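Local coordinates for protein Non-sulfated chondroitin lyase E66 (Autographa californica nucleopolyhedrovirus, PDB 3VSN) that cleaves non-sulfated chondroitin as a polysaccharide lyase of the baculovirus envelope and is essential for oral infection of the insect host, at residues A[67-72]-A[79-84]; A[127-132]-A[138-143]. All blocks are in the same frame, centred on the assembly; numbering follows the deposited sequence.

Interactions 1 and 2 follow one another along the chain in the alpha-helical toroid domain of this lyase: residues 67-72 fold onto 79-84 in helix 75-93, and then 127-132 fold onto 138-143 at the start of helix 138-154. They are about 14 Å apart, centre to centre, and they meet directly. Trp-131 NE1 lies 2.7 Å from Pro-71 O, a hydrogen bond of weak geometry, and the two helices touch where Gly-79 CA approaches His-139 CG at 3.4 Å. Interaction 1 is away from the catalytic residues. Interaction 2 is nearer, with the side chain of Phe-140 about 11 Å from that of Asn-191, a proton acceptor of the active site.

Interaction 1. Residues A[67-72]-A[79-84]; sequences DNLSPW and GTVCHT
Leu-69 and Pro-71 meet Thr-80 and Val-81 where, in the alpha-helical toroid domain, the loop leading into helix 75-93 runs back along that helix. The meeting is apolar, with no hydrogen bond between the segments. Val-81 supplies one methyl to both loop residues: its CG2 is 3.7 Å from Leu-69 CD1 and equally 3.7 Å from Pro-71 CB. In Val-81, CG1 lies anti to the backbone N (chi1 169°), which leaves CG2 anti to the carbonyl carbon and turned to the loop. Leu-69 passes Val-81 in the opposite direction and crosses Thr-80 at about a right angle, both its methyls facing Thr-80 CG2, with CD1 and CD2 each 4.0 Å away.

Further out, Pro-71 CG sits over one face of the Trp-72 indole, 3.6 Å above its plane and over the centre, while Lys-119 makes a cation-pi contact with that indole. The loop is tied to the helix's first turn by Ser-70 N, which bonds Asp-77 OD2. Within the helix, Thr-80 O accepts both the backbone N and the hydroxyl of Thr-84 from opposite faces of its carbonyl plane, and Thr-84 OG1 approaches from 36° above that plane at 2.6 Å.

Interaction 2. Residues A[127-132]-A[138-143]; sequences QQAPWG and YHFTIT
Trp-131 and Phe-140 are brought together by two different first torsions. Trp-131 has CG between the backbone N and the carbonyl carbon (chi1 62°), which carries the indole off the backbone, and the second torsion turns its benzo part toward the helix. Phe-140 holds CG anti to its carbonyl carbon and projects its ring from the helix into the loop. The result is a T-shaped pair in which the edge of Phe-140 addresses the face of Trp-131: the planes stand at 90° and the centroids are 4.9 Å apart. Phe-140 CZ sits 3.7 Å above the indole plane, over its centre, and CE1 comes to 3.6 Å from Trp-131 CZ2.

Pro-130 takes a face of the same phenyl ring. Its CG lies 3.5 Å from the centroid of the Phe-140 ring and only 16° off the normal, a CH-pi contact, while CD reaches the CG and CD2 side of the ring. Ala-129 adds a lighter touch, its CB 4.0 Å from Phe-140 CE2. Three consecutive loop residues thus pack round one helix side chain, Pro-130 over a face, Trp-131 at the edge and Ala-129 obliquely, and no hydrogen bond joins the two segments. Trp-131 O is buried by the contact without a polar partner in the model.

This loop joins helix 103-119 to helix 138-154 of the toroid, and Phe-140 belongs to the opening turn of the latter. Phe-78 of helix 75-93 stacks with Phe-140 and meets Trp-131 edge-to-face, so an aromatic cluster bridges both helices and the loop. From the same turn, Tyr-138 reaches across to helix 189-205, where it touches Arg-194 and the catalytic Asn-191.

Interaction 1. Residues A[67-72]-A[79-84]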
loop_
_atom_site.group_PDB
_atom_site.type_symbol
_atom_site.label_atom_id
_atom_site.label_comp_id
_atom_site.label_asym_id
_atom_site.label_seq_id
_atom_site.Cartn_x
_atom_site.Cartn_y
_atom_site.Cartn_z
ATOM N N ASP A 67 -35.178 -1.067 6.318
ATOM C CA ASP A 67 -35.491 -0.719 7.710
ATOM C C ASP A 67 -34.359 0.034 8.404
ATOM O O ASP A 67 -33.184 -0.151 8.072
ATOM C CB ASP A 67 -35.829 -1.978 8.521
ATOM C CG ASP A 67 -37.252 -2.466 8.294
ATOM O OD1 ASP A 67 -38.068 -1.706 7.731
ATOM O OD2 ASP A 67 -37.556 -3.614 8.684
ATOM N N ASN A 68 -34.734 0.876 9.369
ATOM C CA ASN A 68 -33.791 1.624 10.216
ATOM C C ASN A 68 -32.857 2.580 9.465
ATOM O O ASN A 68 -31.699 2.768 9.846
ATOM C CB ASN A 68 -33.008 0.674 11.135
ATOM C CG ASN A 68 -33.905 -0.054 12.117
ATOM O OD1 ASN A 68 -34.647 0.570 12.877
ATOM N ND2 ASN A 68 -33.844 -1.382 12.105
ATOM N N LEU A 69 -33.379 3.179 8.397
ATOM C CA LEU A 69 -32.663 4.206 7.649
ATOM C C LEU A 69 -33.599 5.366 7.330
ATOM O O LEU A 69 -34.807 5.173 7.179
ATOM C CB LEU A 69 -32.072 3.634 6.354
ATOM C CG LEU A 69 -30.900 2.647 6.435
ATOM C CD1 LEU A 69 -30.631 2.043 5.063
ATOM C CD2 LEU A 69 -29.638 3.311 6.982
ATOM N N SER A 70 -33.035 6.566 7.230
ATOM C CA SER A 70 -33.802 7.753 6.855
ATOM C C SER A 70 -33.212 8.415 5.606
ATOM O O SER A 70 -32.702 9.537 5.682
ATOM C CB SER A 70 -33.860 8.743 8.023
ATOM O OG SER A 70 -34.425 8.136 9.171
ATOM N N PRO A 71 -33.293 7.732 4.446
ATOM C CA PRO A 71 -32.583 8.168 3.238
ATOM C C PRO A 71 -33.076 9.479 2.620
ATOM O O PRO A 71 -32.328 10.118 1.878
ATOM C CB PRO A 71 -32.822 7.013 2.259
ATOM C CG PRO A 71 -34.116 6.419 2.690
ATOM C CD PRO A 71 -34.127 6.540 4.186
ATOM N N TRP A 72 -34.313 9.874 2.919
ATOM C CA TRP A 72 -34.920 11.045 2.276
ATOM C C TRP A 72 -34.606 12.338 2.980
ATOM O O TRP A 72 -34.825 13.420 2.431
ATOM C CB TRP A 72 -36.430 10.856 2.103
ATOM C CG TRP A 72 -36.825 9.464 1.653
ATOM C CD1 TRP A 72 -37.815 8.648 2.192
ATOM C CD2 TRP A 72 -36.228 8.663 0.564
ATOM N NE1 TRP A 72 -37.879 7.447 1.529
ATOM C CE2 TRP A 72 -36.956 7.390 0.546
ATOM C CE3 TRP A 72 -35.208 8.870 -0.360
ATOM C CZ2 TRP A 72 -36.657 6.385 -0.362
ATOM C CZ3 TRP A 72 -34.916 7.848 -1.273
ATOM C CH2 TRP A 72 -35.627 6.637 -1.274
ATOM N N GLY A 79 -26.884 6.989 0.845
ATOM C CA GLY A 79 -25.682 6.254 0.448
ATOM C C GLY A 79 -25.731 4.799 0.878
ATOM O O GLY A 79 -25.371 3.904 0.110
ATOM N N THR A 80 -26.196 4.566 2.102
ATOM C CA THR A 80 -26.341 3.213 2.628
ATOM C C THR A 80 -27.398 2.408 1.863
ATOM O O THR A 80 -27.171 1.237 1.557
ATOM C CB THR A 80 -26.630 3.218 4.142
ATOM O OG1 THR A 80 -25.596 3.949 4.811
ATOM C CG2 THR A 80 -26.666 1.798 4.698
ATOM N N VAL A 81 -28.532 3.040 1.548
ATOM C CA VAL A 81 -29.560 2.419 0.702
ATOM C C VAL A 81 -28.956 2.012 -0.646
ATOM O O VAL A 81 -29.120 0.875 -1.091
ATOM C CB VAL A 81 -30.771 3.353 0.469
ATOM C CG1 VAL A 81 -31.681 2.806 -0.625
ATOM C CG2 VAL A 81 -31.558 3.545 1.756
ATOM N N CYS A 82 -28.255 2.952 -1.276
ATOM C CA CYS A 82 -27.587 2.717 -2.554
ATOM C C CYS A 82 -26.615 1.531 -2.512
ATOM O O CYS A 82 -26.709 0.621 -3.343
ATOM C CB CYS A 82 -26.882 3.990 -3.024
ATOM S SG CYS A 82 -28.005 5.264 -3.646
ATOM N N HIS A 83 -25.698 1.532 -1.542
ATOM C CA HIS A 83 -24.733 0.434 -1.392
ATOM C C HIS A 83 -25.383 -0.889 -1.097
ATOM O O HIS A 83 -24.961 -1.919 -1.616
ATOM C CB HIS A 83 -23.695 0.751 -0.318
ATOM C CG HIS A 83 -22.679 1.787 -0.734
ATOM N ND1 HIS A 83 -21.949 1.675 -1.858
ATOM C CD2 HIS A 83 -22.271 2.966 -0.114
ATOM C CE1 HIS A 83 -21.123 2.730 -1.962
ATOM N NE2 HIS A 83 -21.323 3.521 -0.893
ATOM N N THR A 84 -26.416 -0.872 -0.259
ATOM C CA THR A 84 -27.127 -2.089 0.118
ATOM C C THR A 84 -27.865 -2.711 -1.075
ATOM O O THR A 84 -27.868 -3.935 -1.231
ATOM C CB THR A 84 -28.070 -1.831 1.314
ATOM O OG1 THR A 84 -27.321 -1.235 2.381
ATOM C CG2 THR A 84 -28.693 -3.120 1.815
#

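Interaction 2. Residues A[127-132]-A[138-143]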
loop_
_atom_site.group_PDB
_atom_site.type_symbol
_atom_site.label_atom_id
_atom_site.label_comp_id
_atom_site.label_asym_id
_atom_site.label_seq_id
_atom_site.Cartn_x
_atom_site.Cartn_y
_atom_site.Cartn_z
ATOM N N GLN A 127 -26.461 22.686 -9.143
ATOM C CA GLN A 127 -25.434 22.913 -8.120
ATOM C C GLN A 127 -25.928 22.879 -6.665
ATOM O O GLN A 127 -25.472 23.651 -5.815
ATOM C CB GLN A 127 -24.604 24.169 -8.431
ATOM C CG GLN A 127 -23.810 24.038 -9.725
ATOM C CD GLN A 127 -22.834 25.175 -9.969
ATOM O OE1 GLN A 127 -21.953 25.068 -10.821
ATOM N NE2 GLN A 127 -22.985 26.266 -9.231
ATOM N N GLN A 128 -26.862 21.967 -6.398
ATOM C CA GLN A 128 -27.248 21.593 -5.036
ATOM C C GLN A 128 -27.584 20.106 -5.019
ATOM O O GLN A 128 -27.894 19.523 -6.060
ATOM C CB GLN A 128 -28.480 22.366 -4.534
ATOM C CG GLN A 128 -28.689 23.778 -5.096
ATOM C CD GLN A 128 -30.016 24.374 -4.647
ATOM O OE1 GLN A 128 -30.689 23.839 -3.761
ATOM N NE2 GLN A 128 -30.399 25.489 -5.259
ATOM N N ALA A 129 -27.524 19.498 -3.838
ATOM C CA ALA A 129 -28.051 18.153 -3.645
ATOM C C ALA A 129 -29.579 18.233 -3.682
ATOM O O ALA A 129 -30.151 19.222 -3.218
ATOM C CB ALA A 129 -27.573 17.577 -2.320
ATOM N N PRO A 130 -30.244 17.210 -4.257
ATOM C CA PRO A 130 -31.716 17.189 -4.279
ATOM C C PRO A 130 -32.356 17.289 -2.890
ATOM O O PRO A 130 -33.416 17.900 -2.751
ATOM C CB PRO A 130 -32.062 15.847 -4.941
ATOM C CG PRO A 130 -30.770 15.152 -5.204
ATOM C CD PRO A 130 -29.663 16.153 -5.104
ATOM N N TRP A 131 -31.720 16.687 -1.885
ATOM C CA TRP A 131 -32.117 16.875 -0.487
ATOM C C TRP A 131 -30.937 16.798 0.445
ATOM O O TRP A 131 -29.835 16.422 0.035
ATOM C CB TRP A 131 -33.220 15.899 -0.073
ATOM C CG TRP A 131 -32.840 14.439 -0.140
ATOM C CD1 TRP A 131 -32.152 13.696 0.817
ATOM C CD2 TRP A 131 -33.138 13.487 -1.218
ATOM N NE1 TRP A 131 -32.001 12.395 0.412
ATOM C CE2 TRP A 131 -32.568 12.200 -0.797
ATOM C CE3 TRP A 131 -33.789 13.568 -2.444
ATOM C CZ2 TRP A 131 -32.659 11.063 -1.587
ATOM C CZ3 TRP A 131 -33.875 12.414 -3.231
ATOM C CH2 TRP A 131 -33.323 11.191 -2.811
ATOM N N GLY A 132 -31.158 17.162 1.708
ATOM C CA GLY A 132 -30.079 17.265 2.690
ATOM C C GLY A 132 -29.196 18.474 2.419
ATOM O O GLY A 132 -29.542 19.314 1.582
ATOM N N TYR A 138 -22.396 13.802 -3.283
ATOM C CA TYR A 138 -21.630 12.585 -3.604
ATOM C C TYR A 138 -22.466 11.386 -4.050
ATOM O O TYR A 138 -22.278 10.871 -5.153
ATOM C CB TYR A 138 -20.721 12.183 -2.433
ATOM C CG TYR A 138 -19.694 11.114 -2.777
ATOM C CD1 TYR A 138 -18.511 11.447 -3.439
ATOM C CD2 TYR A 138 -19.901 9.776 -2.432
ATOM C CE1 TYR A 138 -17.565 10.482 -3.751
ATOM C CE2 TYR A 138 -18.959 8.800 -2.741
ATOM C CZ TYR A 138 -17.793 9.161 -3.401
ATOM O OH TYR A 138 -16.848 8.208 -3.715
ATOM N N HIS A 139 -23.380 10.946 -3.193
ATOM C CA HIS A 139 -24.139 9.724 -3.445
ATOM C C HIS A 139 -25.122 9.820 -4.581
ATOM O O HIS A 139 -25.555 8.799 -5.116
ATOM C CB HIS A 139 -24.795 9.229 -2.163
ATOM C CG HIS A 139 -23.813 8.645 -1.178
ATOM N ND1 HIS A 139 -23.618 9.160 0.047
ATOM C CD2 HIS A 139 -22.946 7.559 -1.292
ATOM C CE1 HIS A 139 -22.682 8.438 0.692
ATOM N NE2 HIS A 139 -22.271 7.460 -0.131
ATOM N N PHE A 140 -25.459 11.043 -4.980
ATOM C CA PHE A 140 -26.346 11.258 -6.121
ATOM C C PHE A 140 -25.610 11.124 -7.455
ATOM O O PHE A 140 -26.161 10.600 -8.425
ATOM C CB PHE A 140 -27.045 12.620 -6.016
ATOM C CG PHE A 140 -27.868 12.777 -4.769
ATOM C CD1 PHE A 140 -29.122 12.182 -4.667
ATOM C CD2 PHE A 140 -27.384 13.506 -3.687
ATOM C CE1 PHE A 140 -29.881 12.316 -3.510
ATOM C CE2 PHE A 140 -28.137 13.647 -2.532
ATOM C CZ PHE A 140 -29.386 13.050 -2.442
ATOM N N THR A 141 -24.363 11.590 -7.487
ATOM C CA THR A 141 -23.539 11.588 -8.695
ATOM C C THR A 141 -22.727 10.295 -8.854
ATOM O O THR A 141 -22.552 9.790 -9.970
ATOM C CB THR A 141 -22.581 12.801 -8.685
ATOM O OG1 THR A 141 -23.343 14.008 -8.784
ATOM C CG2 THR A 141 -21.593 12.743 -9.830
ATOM N N ILE A 142 -22.236 9.770 -7.734
ATOM C CA ILE A 142 -21.302 8.643 -7.750
ATOM C C ILE A 142 -22.017 7.312 -7.536
ATOM O O ILE A 142 -22.026 6.462 -8.425
ATOM C CB ILE A 142 -20.155 8.833 -6.719
ATOM C CG1 ILE A 142 -19.402 10.153 -6.964
ATOM C CG2 ILE A 142 -19.194 7.644 -6.724
ATOM C CD1 ILE A 142 -18.823 10.321 -8.359
ATOM N N THR A 143 -22.631 7.148 -6.367
ATOM C CA THR A 143 -23.198 5.860 -5.970
ATOM C C THR A 143 -24.518 5.526 -6.671
ATOM O O THR A 143 -24.719 4.394 -7.115
ATOM C CB THR A 143 -23.373 5.774 -4.443
ATOM O OG1 THR A 143 -22.238 6.373 -3.803
ATOM C CG2 THR A 143 -23.484 4.324 -3.994
#